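Local coordinates for protein exosome complex component Rrp42 (PDB 2PO1) that probably serves as a non-catalytic component of the archaeal exosome, which degrades RNA, and helps to structure the active site of its partner Rrp41, at residues D35-E40 against D147-L152; E50-V55 against L164-V169; K67-E72 against V138-V143; A122-K127 against P191-P196; L218-K223 against K239-A244. One frame throughout, in Å; residues are numbered along the deposited sequence.

Interactions 1, 2 and 3 all reach one mixed sheet, in which strands 39-43, 51-57, 60-71 and 135-147 are successive neighbours. Interactions 2 and 3 have centres about 12 Å apart and touch; interaction 3 is nested along the chain in the loop closed by interaction 2. Interaction 4 lies about 13 Å from interaction 2 and about 14 Å from interaction 3, centre to centre. It touches both and crosses them in sequence. Interaction 5 comes last, in the four-stranded antiparallel sheet, about 31 Å from interaction 4 between centres. The contacts thus run from the sheet whose one face meets RNA at interaction 3 to the far sheet of an RNase PH family subunit.

Interaction 1. Residues D35-E40 against D147-L152; sequences DYRPIE and DHDGNL
Arg37 reaches across to the turn at 149-151, which leads from strand 135-147 into helix 152-166 of this RNase PH family fold; Asn151 is the N-cap of that helix. The chain of Arg37 bends at chi3 (-71°), which sets NE off the line of the preceding carbons. The guanidinium then meets two successive carbonyls with its edge. NH2 donates to Gly150 O at 2.9 Å, nearly straight, and that oxygen lies in the guanidinium plane. NH1 donates to Asp149 O at 2.6 Å, with the oxygen tilted from the plane. Both donors stand above the planes of the carbonyls they meet. Asn151 CB packs 3.5 Å from NH2, and its amide lies only 14° from the guanidinium plane. Tyr36 approaches Asn151 at about a right angle, with the two flat groups turned 39° apart. Its OH bonds to Asp154, and Asn151 ND2 bonds to Asp154 and Asp211. Asp211 also forms a salt bridge with Arg37 NH2. A methionine in place of Arg37 would probably leave the Asp149 and Gly150 carbonyls without these donors and Asp211 without this charged partner. Asp149 OD1 forms a salt bridge with a basic side chain of another protein in the assembly, and it remains 4.2 Å from Arg37 NH1.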
# COMPACT_ATOMS: atom_id res chain seq x y z
N ASP C 35 -38.26 12.28 -14.04
CA ASP C 35 -38.42 10.85 -14.17
C ASP C 35 -37.13 10.08 -13.96
O ASP C 35 -36.08 10.48 -14.46
CB ASP C 35 -38.97 10.53 -15.53
CG ASP C 35 -40.33 11.11 -15.72
OD1 ASP C 35 -40.98 11.41 -14.72
OD2 ASP C 35 -40.72 11.28 -16.86
N TYR C 36 -37.24 8.98 -13.23
CA TYR C 36 -36.19 7.96 -13.20
C TYR C 36 -36.30 7.14 -14.44
O TYR C 36 -37.39 7.00 -14.97
CB TYR C 36 -36.39 7.05 -11.99
CG TYR C 36 -35.65 7.61 -10.84
CD1 TYR C 36 -36.13 8.73 -10.18
CD2 TYR C 36 -34.44 7.07 -10.44
CE1 TYR C 36 -35.43 9.29 -9.14
CE2 TYR C 36 -33.76 7.61 -9.40
CZ TYR C 36 -34.23 8.72 -8.77
OH TYR C 36 -33.53 9.31 -7.74
N ARG C 37 -35.18 6.54 -14.83
CA ARG C 37 -35.16 5.55 -15.90
C ARG C 37 -35.86 4.37 -15.31
O ARG C 37 -36.06 4.36 -14.10
CB ARG C 37 -33.71 5.18 -16.21
CG ARG C 37 -32.94 6.24 -16.91
CD ARG C 37 -31.44 5.95 -16.86
NE ARG C 37 -30.94 6.13 -15.52
CZ ARG C 37 -29.66 5.93 -15.18
NH1 ARG C 37 -28.80 5.46 -16.08
NH2 ARG C 37 -29.24 6.18 -13.93
N PRO C 38 -36.19 3.34 -16.12
CA PRO C 38 -36.84 2.23 -15.48
C PRO C 38 -36.00 1.62 -14.38
O PRO C 38 -34.78 1.56 -14.51
CB PRO C 38 -37.08 1.24 -16.63
CG PRO C 38 -37.11 2.08 -17.86
CD PRO C 38 -36.03 3.10 -17.57
N ILE C 39 -36.66 1.26 -13.28
CA ILE C 39 -35.96 0.75 -12.11
C ILE C 39 -36.28 -0.71 -12.00
O ILE C 39 -37.44 -1.10 -12.15
CB ILE C 39 -36.37 1.47 -10.83
CG1 ILE C 39 -35.86 2.92 -10.86
CG2 ILE C 39 -35.68 0.82 -9.62
CD1 ILE C 39 -36.56 3.86 -9.84
N GLU C 40 -35.27 -1.51 -11.74
CA GLU C 40 -35.46 -2.92 -11.41
C GLU C 40 -34.79 -3.15 -10.08
O GLU C 40 -33.63 -2.84 -9.96
CB GLU C 40 -34.79 -3.82 -12.45
CG GLU C 40 -35.62 -4.17 -13.67
CD GLU C 40 -34.91 -5.20 -14.60
OE1 GLU C 40 -34.76 -4.91 -15.82
OE2 GLU C 40 -34.48 -6.29 -14.12
N ASP C 147 -22.28 -1.96 -13.54
CA ASP C 147 -22.38 -1.30 -14.85
C ASP C 147 -22.72 0.11 -14.52
O ASP C 147 -23.71 0.35 -13.90
CB ASP C 147 -23.54 -1.89 -15.66
CG ASP C 147 -23.25 -2.00 -17.14
OD1 ASP C 147 -24.10 -2.59 -17.83
OD2 ASP C 147 -22.19 -1.54 -17.64
N HIS C 148 -21.87 1.04 -14.93
CA HIS C 148 -22.03 2.44 -14.58
C HIS C 148 -22.63 3.12 -15.80
O HIS C 148 -21.97 3.33 -16.84
CB HIS C 148 -20.65 3.00 -14.23
CG HIS C 148 -20.65 4.49 -14.08
ND1 HIS C 148 -21.80 5.22 -13.91
CD2 HIS C 148 -19.62 5.37 -14.08
CE1 HIS C 148 -21.48 6.49 -13.81
NE2 HIS C 148 -20.17 6.61 -13.90
N ASP C 149 -23.93 3.44 -15.71
CA ASP C 149 -24.53 4.21 -16.76
C ASP C 149 -25.19 5.40 -16.14
O ASP C 149 -26.26 5.81 -16.59
CB ASP C 149 -25.58 3.43 -17.52
CG ASP C 149 -25.83 4.02 -18.91
OD1 ASP C 149 -26.95 3.89 -19.46
OD2 ASP C 149 -24.86 4.61 -19.48
N GLY C 150 -24.62 5.87 -15.06
CA GLY C 150 -25.04 7.12 -14.47
C GLY C 150 -25.83 6.89 -13.22
O GLY C 150 -26.51 5.87 -13.05
N ASN C 151 -25.83 7.91 -12.35
CA ASN C 151 -26.52 7.82 -11.09
C ASN C 151 -26.17 6.64 -10.19
O ASN C 151 -27.04 5.98 -9.67
CB ASN C 151 -28.05 8.07 -11.26
CG ASN C 151 -28.68 8.52 -9.98
OD1 ASN C 151 -27.97 8.89 -9.05
ND2 ASN C 151 -30.04 8.56 -9.93
N LEU C 152 -24.86 6.39 -9.96
CA LEU C 152 -24.47 5.40 -9.02
C LEU C 152 -25.02 5.70 -7.64
O LEU C 152 -25.40 4.81 -6.92
CB LEU C 152 -22.92 5.33 -8.97
CG LEU C 152 -22.23 4.95 -10.28
CD1 LEU C 152 -20.72 4.93 -10.09
CD2 LEU C 152 -22.81 3.60 -10.75
O HOH W 1 -29.16 3.79 -18.42

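Interaction 2. Residues E50-V55 against L164-V169; sequences EGSALV and LLNARV
Gly51 and Ala167 are pressed together where helix 152-166 gives way to strand 168-174, CA to CA 3.6 Å. This is the tight part. A side chain on Gly51 would run into Ala167 CA. Glu50 and Gly51 form a classic beta bulge facing Ile66. Beside them, Asn166 has CG anti to the backbone N (chi1 178°). Its OD1 takes the N-H of Ser52 at 3.0 Å, in the carbonyl plane and on a lone pair. On the bulge, Glu50 O accepts from Arg168 N at 2.9 Å and is also met by Ala167 CA at 3.2 Å.

The looser part lies toward Arg168, which is exposed and has its NE on Thr187. There the apolar side-chain contact is slack, Glu50 CB to Val169 CG1 4.1 Å, although Glu50 CB is 3.5 Å from Arg168 O. Glu50 OE2 bonds to Thr68 N. The chemistry implies a join of mostly polar character, in which a side-chain carbonyl, that of Asn166, satisfies the Ser52 N-H.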
# COMPACT_ATOMS: atom_id res chain seq x y z
N GLU C 50 -26.17 -12.54 3.51
CA GLU C 50 -27.24 -12.46 4.48
C GLU C 50 -28.35 -11.63 3.87
O GLU C 50 -29.56 -11.92 4.03
CB GLU C 50 -26.68 -11.87 5.77
CG GLU C 50 -25.96 -12.87 6.67
CD GLU C 50 -24.62 -13.41 6.15
OE1 GLU C 50 -24.49 -14.61 5.78
OE2 GLU C 50 -23.64 -12.67 6.16
N GLY C 51 -27.96 -10.63 3.10
CA GLY C 51 -28.91 -9.87 2.31
C GLY C 51 -28.24 -9.43 1.04
O GLY C 51 -27.02 -9.36 0.96
N SER C 52 -29.05 -9.10 0.06
CA SER C 52 -28.50 -8.61 -1.21
C SER C 52 -29.55 -7.91 -2.03
O SER C 52 -30.73 -8.07 -1.80
CB SER C 52 -27.84 -9.75 -1.98
OG SER C 52 -28.73 -10.79 -2.24
N ALA C 53 -29.13 -7.07 -2.97
CA ALA C 53 -30.12 -6.43 -3.82
C ALA C 53 -29.34 -6.14 -5.08
O ALA C 53 -28.16 -5.68 -5.05
CB ALA C 53 -30.65 -5.08 -3.18
N LEU C 54 -29.95 -6.51 -6.19
CA LEU C 54 -29.47 -6.07 -7.50
C LEU C 54 -30.41 -4.92 -7.88
O LEU C 54 -31.64 -5.13 -7.92
CB LEU C 54 -29.60 -7.21 -8.51
CG LEU C 54 -29.12 -6.83 -9.91
CD1 LEU C 54 -27.63 -6.52 -9.96
CD2 LEU C 54 -29.37 -7.93 -10.79
N VAL C 55 -29.85 -3.72 -8.10
CA VAL C 55 -30.63 -2.57 -8.56
C VAL C 55 -30.18 -2.12 -9.94
O VAL C 55 -29.01 -2.06 -10.19
CB VAL C 55 -30.60 -1.41 -7.56
CG1 VAL C 55 -31.29 -0.18 -8.11
CG2 VAL C 55 -31.36 -1.85 -6.30
N LEU C 164 -30.38 -4.42 2.94
CA LEU C 164 -30.53 -4.43 4.42
C LEU C 164 -31.93 -4.91 4.83
O LEU C 164 -32.11 -5.69 5.80
CB LEU C 164 -30.26 -3.02 4.93
CG LEU C 164 -28.80 -2.66 4.97
CD1 LEU C 164 -28.75 -1.20 5.25
CD2 LEU C 164 -28.16 -3.40 6.15
N LEU C 165 -32.93 -4.47 4.08
CA LEU C 165 -34.29 -4.94 4.29
C LEU C 165 -34.40 -6.41 3.97
O LEU C 165 -35.14 -7.09 4.59
CB LEU C 165 -35.30 -4.18 3.45
CG LEU C 165 -35.49 -2.74 3.92
CD1 LEU C 165 -36.09 -1.94 2.77
CD2 LEU C 165 -36.33 -2.69 5.21
N ASN C 166 -33.63 -6.87 3.00
CA ASN C 166 -33.61 -8.29 2.61
C ASN C 166 -32.84 -9.20 3.57
O ASN C 166 -32.95 -10.44 3.50
CB ASN C 166 -32.94 -8.40 1.24
CG ASN C 166 -32.83 -9.81 0.77
OD1 ASN C 166 -31.77 -10.28 0.52
ND2 ASN C 166 -33.97 -10.50 0.63
N ALA C 167 -32.04 -8.59 4.43
CA ALA C 167 -31.05 -9.31 5.15
C ALA C 167 -31.76 -10.12 6.20
O ALA C 167 -32.76 -9.67 6.79
CB ALA C 167 -30.06 -8.37 5.78
N ARG C 168 -31.29 -11.35 6.30
CA ARG C 168 -31.67 -12.25 7.37
C ARG C 168 -30.35 -12.74 7.93
O ARG C 168 -29.52 -13.26 7.21
CB ARG C 168 -32.54 -13.40 6.88
CG ARG C 168 -33.93 -12.93 6.53
CD ARG C 168 -34.96 -13.98 6.54
NE ARG C 168 -35.24 -14.51 7.90
CZ ARG C 168 -36.18 -14.06 8.75
NH1 ARG C 168 -36.96 -13.01 8.45
NH2 ARG C 168 -36.29 -14.64 9.94
N VAL C 169 -30.21 -12.57 9.23
CA VAL C 169 -28.97 -12.80 9.93
C VAL C 169 -29.27 -13.85 11.01
O VAL C 169 -30.42 -13.96 11.46
CB VAL C 169 -28.44 -11.46 10.53
CG1 VAL C 169 -28.10 -10.47 9.37
CG2 VAL C 169 -29.46 -10.85 11.47
O HOH W 2 -32.15 -12.80 3.04

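Interaction 3. Residues K67-E72 against V138-V143; sequences KTSLGE and VVFIDV. With nucleotides of chain A.
Lys67 and Ser69 pair with Phe140 and Val138 as antiparallel hydrogen-bonded pairs, flanking the non-hydrogen-bonded pair Thr68 and Val139, and the strand axes lie 156° apart. Phe140 N gives to Lys67 O at 2.8 Å and Val138 N to Ser69 O at 2.7 Å; Lys67 N and Ser69 N give in return. Between the rungs, Thr68 CA touches Val138 O.

Thr68 and Val139 point the same way, side by side, with Thr68 CG2 at 3.7 Å from Val139 CG2. Their face of the sheet is the one that Leu164 of helix 152-166 covers at Val139. These are neighbouring inner strands, 60-71 and 135-147, of the mixed sheet of the RNase PH fold.

The other face carries Lys67, Ser69, Val138 and Phe140 and meets nucleotide A6 of chain A. Phe140 has CG anti to its carbonyl carbon (chi1 -59°). Its ring takes Lys67 O in plane at one edge and the C5' of A6 at another, CE2 to C5' 3.7 Å. Val138 splits its branches: CG2 packs 3.6 Å from Gly71 N, and CG1 lies 4.0 Å from N7 of A6. Gly71 CA comes to 3.6 Å from N6 of A6, where a side chain would collide with that nitrogen. The ammonium of Lys67 leads away to backbone atoms of another protein in the assembly.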
# COMPACT_ATOMS: atom_id res chain seq x y z
N LYS C 67 -23.20 -8.74 4.52
CA LYS C 67 -22.68 -9.86 5.29
C LYS C 67 -22.50 -9.37 6.67
O LYS C 67 -21.99 -8.28 6.85
CB LYS C 67 -21.27 -10.25 4.83
CG LYS C 67 -21.13 -10.56 3.40
CD LYS C 67 -21.66 -11.91 3.17
CE LYS C 67 -20.56 -12.88 3.53
NZ LYS C 67 -21.14 -14.19 3.38
N THR C 68 -22.88 -10.20 7.64
CA THR C 68 -22.76 -9.83 9.03
C THR C 68 -21.90 -10.84 9.77
O THR C 68 -21.81 -12.00 9.40
CB THR C 68 -24.12 -9.84 9.65
OG1 THR C 68 -24.58 -11.18 9.66
CG2 THR C 68 -25.05 -9.00 8.81
N SER C 69 -21.19 -10.38 10.80
CA SER C 69 -20.61 -11.31 11.72
C SER C 69 -20.72 -10.71 13.10
O SER C 69 -21.36 -9.67 13.30
CB SER C 69 -19.15 -11.54 11.34
OG SER C 69 -18.55 -10.28 11.25
N LEU C 70 -20.08 -11.34 14.06
CA LEU C 70 -20.09 -10.82 15.38
C LEU C 70 -18.70 -10.34 15.65
O LEU C 70 -17.74 -11.03 15.32
CB LEU C 70 -20.51 -11.90 16.39
CG LEU C 70 -21.96 -12.40 16.27
CD1 LEU C 70 -22.26 -13.53 17.29
CD2 LEU C 70 -22.92 -11.24 16.43
N GLY C 71 -18.59 -9.17 16.24
CA GLY C 71 -17.29 -8.65 16.58
C GLY C 71 -17.45 -7.71 17.75
O GLY C 71 -18.54 -7.54 18.27
N GLU C 72 -16.35 -7.11 18.15
CA GLU C 72 -16.34 -6.13 19.22
C GLU C 72 -16.84 -4.78 18.74
O GLU C 72 -16.53 -4.38 17.62
CB GLU C 72 -14.91 -5.93 19.70
CG GLU C 72 -14.09 -7.19 19.82
CD GLU C 72 -12.74 -6.93 20.52
OE1 GLU C 72 -12.25 -5.77 20.52
OE2 GLU C 72 -12.16 -7.89 21.07
N VAL C 138 -21.81 -7.02 13.38
CA VAL C 138 -21.03 -6.22 12.45
C VAL C 138 -21.64 -6.44 11.08
O VAL C 138 -21.74 -7.57 10.60
CB VAL C 138 -19.55 -6.62 12.52
CG1 VAL C 138 -18.71 -5.75 11.57
CG2 VAL C 138 -19.11 -6.41 13.92
N VAL C 139 -22.08 -5.35 10.47
CA VAL C 139 -22.77 -5.42 9.20
C VAL C 139 -21.94 -4.72 8.13
O VAL C 139 -21.68 -3.50 8.22
CB VAL C 139 -24.19 -4.77 9.30
CG1 VAL C 139 -24.88 -4.75 7.93
CG2 VAL C 139 -25.04 -5.56 10.28
N PHE C 140 -21.49 -5.51 7.17
CA PHE C 140 -20.82 -5.01 5.97
C PHE C 140 -21.79 -4.80 4.81
O PHE C 140 -22.47 -5.74 4.33
CB PHE C 140 -19.70 -5.98 5.53
CG PHE C 140 -18.66 -6.21 6.54
CD1 PHE C 140 -18.80 -7.22 7.47
CD2 PHE C 140 -17.51 -5.42 6.56
CE1 PHE C 140 -17.79 -7.44 8.42
CE2 PHE C 140 -16.50 -5.65 7.53
CZ PHE C 140 -16.64 -6.65 8.43
N ILE C 141 -21.88 -3.55 4.37
CA ILE C 141 -22.64 -3.22 3.23
C ILE C 141 -21.61 -3.15 2.11
O ILE C 141 -20.77 -2.25 2.07
CB ILE C 141 -23.35 -1.89 3.34
CG1 ILE C 141 -24.19 -1.87 4.61
CG2 ILE C 141 -24.16 -1.66 2.07
CD1 ILE C 141 -24.94 -0.59 4.79
N ASP C 142 -21.61 -4.18 1.26
CA ASP C 142 -20.57 -4.25 0.25
C ASP C 142 -21.25 -3.99 -1.09
O ASP C 142 -22.19 -4.74 -1.52
CB ASP C 142 -19.80 -5.56 0.29
CG ASP C 142 -18.83 -5.61 1.40
OD1 ASP C 142 -18.97 -6.52 2.24
OD2 ASP C 142 -17.97 -4.70 1.51
N VAL C 143 -20.81 -2.92 -1.74
CA VAL C 143 -21.50 -2.42 -2.93
C VAL C 143 -20.56 -2.72 -4.05
O VAL C 143 -19.39 -2.24 -4.04
CB VAL C 143 -21.69 -0.92 -2.96
CG1 VAL C 143 -22.35 -0.53 -4.32
CG2 VAL C 143 -22.49 -0.40 -1.71
P A A 6 -12.19 -4.59 5.67
OP1 A A 6 -13.14 -4.06 4.66
OP2 A A 6 -12.34 -5.99 6.14
O5' A A 6 -12.26 -3.66 6.99
C5' A A 6 -13.42 -3.63 7.82
C4' A A 6 -13.72 -2.24 8.39
O4' A A 6 -14.66 -2.34 9.50
C3' A A 6 -12.53 -1.46 8.96
O3' A A 6 -12.82 -0.07 8.81
C2' A A 6 -12.53 -1.91 10.43
O2' A A 6 -11.99 -0.93 11.30
C1' A A 6 -14.01 -2.17 10.74
N9 A A 6 -14.28 -3.37 11.53
C8 A A 6 -14.56 -4.61 11.03
N7 A A 6 -14.77 -5.52 11.94
C5 A A 6 -14.62 -4.83 13.14
C6 A A 6 -14.72 -5.24 14.50
N6 A A 6 -15.01 -6.49 14.87
N1 A A 6 -14.52 -4.31 15.46
C2 A A 6 -14.24 -3.06 15.10
N3 A A 6 -14.12 -2.57 13.86
C4 A A 6 -14.32 -3.50 12.91

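Interaction 4. Residues A122-K127 against P191-P196; sequences ALNLEK and PVEKIP
Ala122 and Asn124 pair with Glu193 and Pro191 through the backbone. Glu193 N gives to Ala122 O at 2.8 Å, and Asn124 N gives to Pro191 O at 2.9 Å, nearly straight. Together they form a single bridge centred on Leu123 and Val192.

The charged and polar group centres on the Glu193 carboxylate. Lys127 NZ forms a salt bridge with OE2 at 2.8 Å, on the syn side. Asn124 ND2 donates to OE1 at 2.9 Å from above the carboxylate plane; the amide stands almost perpendicular to it. Asn124 OD1 accepts from Glu126 N, an Asx turn.

The apolar packing is close. Ala122 CB is 3.3 Å from Pro196 CD, and Lys127 CB is 3.5 Å from Pro191 CG as the two side chains slide past each other.

Segment 122-127 is a loop with a short 3-10 turn at 125-126. Segment 191-196 is a loop that leads directly into strand 197-204. Ala122 and Pro196 rest on Ile117 of helix 104-118. Val192 and Ile195 lie on Leu165 of helix 152-166, and Ile195 also touches helix 247-275.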
# COMPACT_ATOMS: atom_id res chain seq x y z
N ALA C 122 -31.45 4.11 10.05
CA ALA C 122 -32.22 3.16 9.28
C ALA C 122 -31.80 1.76 9.65
O ALA C 122 -32.62 0.88 9.67
CB ALA C 122 -32.05 3.40 7.78
N LEU C 123 -30.51 1.57 9.94
CA LEU C 123 -30.09 0.32 10.54
C LEU C 123 -29.88 0.73 11.96
O LEU C 123 -28.95 1.50 12.27
CB LEU C 123 -28.75 -0.13 10.04
CG LEU C 123 -28.40 -1.62 9.89
CD1 LEU C 123 -26.92 -1.82 10.02
CD2 LEU C 123 -29.18 -2.50 10.73
N ASN C 124 -30.72 0.21 12.84
CA ASN C 124 -30.60 0.60 14.21
C ASN C 124 -29.47 -0.17 14.93
O ASN C 124 -29.66 -1.31 15.34
CB ASN C 124 -31.93 0.38 14.89
CG ASN C 124 -32.00 1.05 16.18
OD1 ASN C 124 -30.97 1.29 16.81
ND2 ASN C 124 -33.19 1.43 16.59
N LEU C 125 -28.31 0.46 15.10
CA LEU C 125 -27.13 -0.19 15.62
C LEU C 125 -27.26 -0.57 17.06
O LEU C 125 -26.52 -1.43 17.57
CB LEU C 125 -25.89 0.71 15.46
CG LEU C 125 -25.58 1.20 14.05
CD1 LEU C 125 -24.31 1.99 14.05
CD2 LEU C 125 -25.50 0.04 13.05
N GLU C 126 -28.18 0.09 17.74
CA GLU C 126 -28.46 -0.17 19.15
C GLU C 126 -29.16 -1.51 19.33
O GLU C 126 -29.12 -2.10 20.39
CB GLU C 126 -29.29 0.96 19.70
CG GLU C 126 -28.45 2.14 20.09
CD GLU C 126 -29.00 3.43 19.57
OE1 GLU C 126 -29.70 4.15 20.35
OE2 GLU C 126 -28.77 3.70 18.37
N LYS C 127 -29.78 -1.99 18.28
CA LYS C 127 -30.49 -3.24 18.32
C LYS C 127 -29.61 -4.34 17.74
O LYS C 127 -30.09 -5.35 17.23
CB LYS C 127 -31.80 -3.11 17.55
CG LYS C 127 -32.72 -2.10 18.18
CD LYS C 127 -34.10 -2.08 17.57
CE LYS C 127 -35.07 -1.20 18.41
NZ LYS C 127 -36.41 -1.28 17.79
N PRO C 191 -32.23 -4.89 12.36
CA PRO C 191 -33.26 -3.94 12.79
C PRO C 191 -33.32 -2.75 11.84
O PRO C 191 -32.73 -1.71 12.12
CB PRO C 191 -32.82 -3.55 14.20
CG PRO C 191 -31.31 -3.74 14.19
CD PRO C 191 -31.01 -4.83 13.21
N VAL C 192 -33.99 -2.93 10.69
CA VAL C 192 -34.09 -1.87 9.71
C VAL C 192 -35.38 -1.11 9.97
O VAL C 192 -36.49 -1.66 9.86
CB VAL C 192 -34.07 -2.37 8.24
CG1 VAL C 192 -34.01 -1.18 7.30
CG2 VAL C 192 -32.89 -3.31 7.97
N GLU C 193 -35.24 0.15 10.30
CA GLU C 193 -36.38 0.90 10.78
C GLU C 193 -36.81 2.05 9.92
O GLU C 193 -37.92 2.53 10.05
CB GLU C 193 -36.06 1.36 12.16
CG GLU C 193 -35.71 0.18 12.97
CD GLU C 193 -35.52 0.49 14.40
OE1 GLU C 193 -35.32 1.68 14.71
OE2 GLU C 193 -35.55 -0.46 15.21
N LYS C 194 -35.96 2.46 9.00
CA LYS C 194 -36.31 3.56 8.11
C LYS C 194 -35.86 3.14 6.74
O LYS C 194 -35.05 2.21 6.61
CB LYS C 194 -35.64 4.85 8.60
CG LYS C 194 -36.60 5.66 9.47
CD LYS C 194 -35.84 6.59 10.37
CE LYS C 194 -36.47 6.61 11.78
NZ LYS C 194 -35.25 6.36 12.70
N ILE C 195 -36.40 3.78 5.71
CA ILE C 195 -35.97 3.47 4.35
C ILE C 195 -35.46 4.69 3.59
O ILE C 195 -36.11 5.15 2.68
CB ILE C 195 -37.05 2.68 3.53
CG1 ILE C 195 -37.44 1.42 4.27
CG2 ILE C 195 -36.51 2.26 2.13
CD1 ILE C 195 -38.83 0.98 3.94
N PRO C 196 -34.26 5.18 3.94
CA PRO C 196 -33.68 6.32 3.26
C PRO C 196 -33.34 5.94 1.83
O PRO C 196 -32.87 4.82 1.57
CB PRO C 196 -32.39 6.58 4.05
CG PRO C 196 -32.03 5.25 4.60
CD PRO C 196 -33.33 4.66 4.98

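Interaction 5. Residues L218-K223 against K239-A244; sequences LVMDGK and KSEGGA
Lys223 sends CG anti to its backbone N (chi1 163°) and Ser240 holds OG between its backbone N and carbonyl carbon (chi1 61°), and the two side chains meet on one face of the sheet. Ser240 OG comes to 3.2 Å from Lys223 CD. The backbones form an antiparallel hydrogen-bonded pair. Ser240 N gives to Lys223 O at 2.9 Å, while the return bond from Lys223 N is weak.

Past this pair the 239-244 segment turns through Glu241, Gly242 and Gly243. In Lys239 the bend at chi2 (-93°) turns CD toward this turn, and the extended remainder carries NZ to its carbonyls. NZ donates to Glu241 O at 3.0 Å and to Gly243 O at 2.8 Å. Gly242 O and a backbone atom of another protein in the assembly are further acceptors, more than three hydrogens can serve, so the weak Gly242 bond must share. A leucine here would probably leave these carbonyls without their charged donor and the turn less firmly held.

Gly222 CA lies 3.1 Å from Gly242 O, where a side chain would clash. Met220 CE touches Glu241 CG at 3.7 Å. Asp221 and Gly222 make a classic beta bulge facing Lys203. The contact closes the open end of hairpin 222-228 and 234-240. Strand 197-204 lies on its other side, with Met220 on Ala202, and Lys223 NZ makes a salt bridge with Glu217 of helix 214-219.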
# COMPACT_ATOMS: atom_id res chain seq x y z
N LEU C 218 -22.00 13.30 -18.00
CA LEU C 218 -20.90 13.82 -18.81
C LEU C 218 -20.99 15.30 -19.09
O LEU C 218 -19.98 15.97 -19.18
CB LEU C 218 -20.68 13.01 -20.08
CG LEU C 218 -20.17 11.59 -19.80
CD1 LEU C 218 -20.20 10.75 -21.07
CD2 LEU C 218 -18.75 11.55 -19.17
N VAL C 219 -22.20 15.85 -19.17
CA VAL C 219 -22.35 17.25 -19.49
C VAL C 219 -22.84 18.12 -18.33
O VAL C 219 -23.00 19.31 -18.48
CB VAL C 219 -23.31 17.41 -20.70
CG1 VAL C 219 -23.00 16.35 -21.76
CG2 VAL C 219 -24.75 17.35 -20.26
N MET C 220 -23.08 17.54 -17.15
CA MET C 220 -23.68 18.32 -16.10
C MET C 220 -22.72 19.34 -15.55
O MET C 220 -21.49 19.20 -15.63
CB MET C 220 -24.17 17.40 -14.97
CG MET C 220 -23.06 16.68 -14.28
SD MET C 220 -23.70 15.63 -13.02
CE MET C 220 -22.13 14.87 -12.58
N ASP C 221 -23.28 20.36 -14.94
CA ASP C 221 -22.49 21.34 -14.27
C ASP C 221 -22.16 20.84 -12.90
O ASP C 221 -21.04 20.97 -12.45
CB ASP C 221 -23.28 22.64 -14.18
CG ASP C 221 -23.29 23.35 -15.48
OD1 ASP C 221 -22.19 23.66 -15.98
OD2 ASP C 221 -24.37 23.54 -16.04
N GLY C 222 -23.13 20.23 -12.26
CA GLY C 222 -22.97 19.82 -10.87
C GLY C 222 -24.10 18.89 -10.52
O GLY C 222 -24.93 18.57 -11.37
N LYS C 223 -24.13 18.43 -9.27
CA LYS C 223 -25.05 17.37 -8.93
C LYS C 223 -25.35 17.53 -7.48
O LYS C 223 -24.55 18.09 -6.76
CB LYS C 223 -24.35 16.06 -9.20
CG LYS C 223 -24.93 14.85 -8.58
CD LYS C 223 -24.11 13.67 -9.02
CE LYS C 223 -24.78 13.02 -10.18
NZ LYS C 223 -24.22 11.73 -10.61
N LYS C 239 -24.12 17.91 -2.37
CA LYS C 239 -23.75 18.51 -3.64
C LYS C 239 -22.41 17.84 -3.95
O LYS C 239 -21.51 17.81 -3.08
CB LYS C 239 -23.58 20.01 -3.48
CG LYS C 239 -23.32 20.71 -4.79
CD LYS C 239 -21.84 20.86 -5.05
CE LYS C 239 -21.62 21.67 -6.34
NZ LYS C 239 -20.19 22.09 -6.44
N SER C 240 -22.29 17.27 -5.17
CA SER C 240 -21.10 16.61 -5.65
C SER C 240 -20.66 17.18 -7.02
O SER C 240 -21.44 17.81 -7.73
CB SER C 240 -21.26 15.09 -5.72
OG SER C 240 -22.29 14.72 -6.60
N GLU C 241 -19.40 16.96 -7.35
CA GLU C 241 -18.77 17.52 -8.57
C GLU C 241 -18.82 19.02 -8.42
O GLU C 241 -19.05 19.51 -7.31
CB GLU C 241 -19.50 17.06 -9.84
CG GLU C 241 -19.69 15.56 -9.95
CD GLU C 241 -18.42 14.80 -9.55
OE1 GLU C 241 -18.49 13.84 -8.79
OE2 GLU C 241 -17.34 15.23 -9.93
N GLY C 242 -18.57 19.74 -9.53
CA GLY C 242 -18.46 21.18 -9.49
C GLY C 242 -19.81 21.84 -9.69
O GLY C 242 -20.84 21.33 -9.26
N GLY C 243 -19.81 23.00 -10.33
CA GLY C 243 -21.07 23.75 -10.47
C GLY C 243 -21.50 24.36 -9.15
O GLY C 243 -20.84 24.22 -8.13
N ALA C 244 -22.66 25.02 -9.21
CA ALA C 244 -23.18 25.77 -8.12
C ALA C 244 -24.67 25.64 -8.21
O ALA C 244 -25.22 25.54 -9.30
CB ALA C 244 -22.81 27.20 -8.25
O HOH W 3 -19.02 18.65 -12.77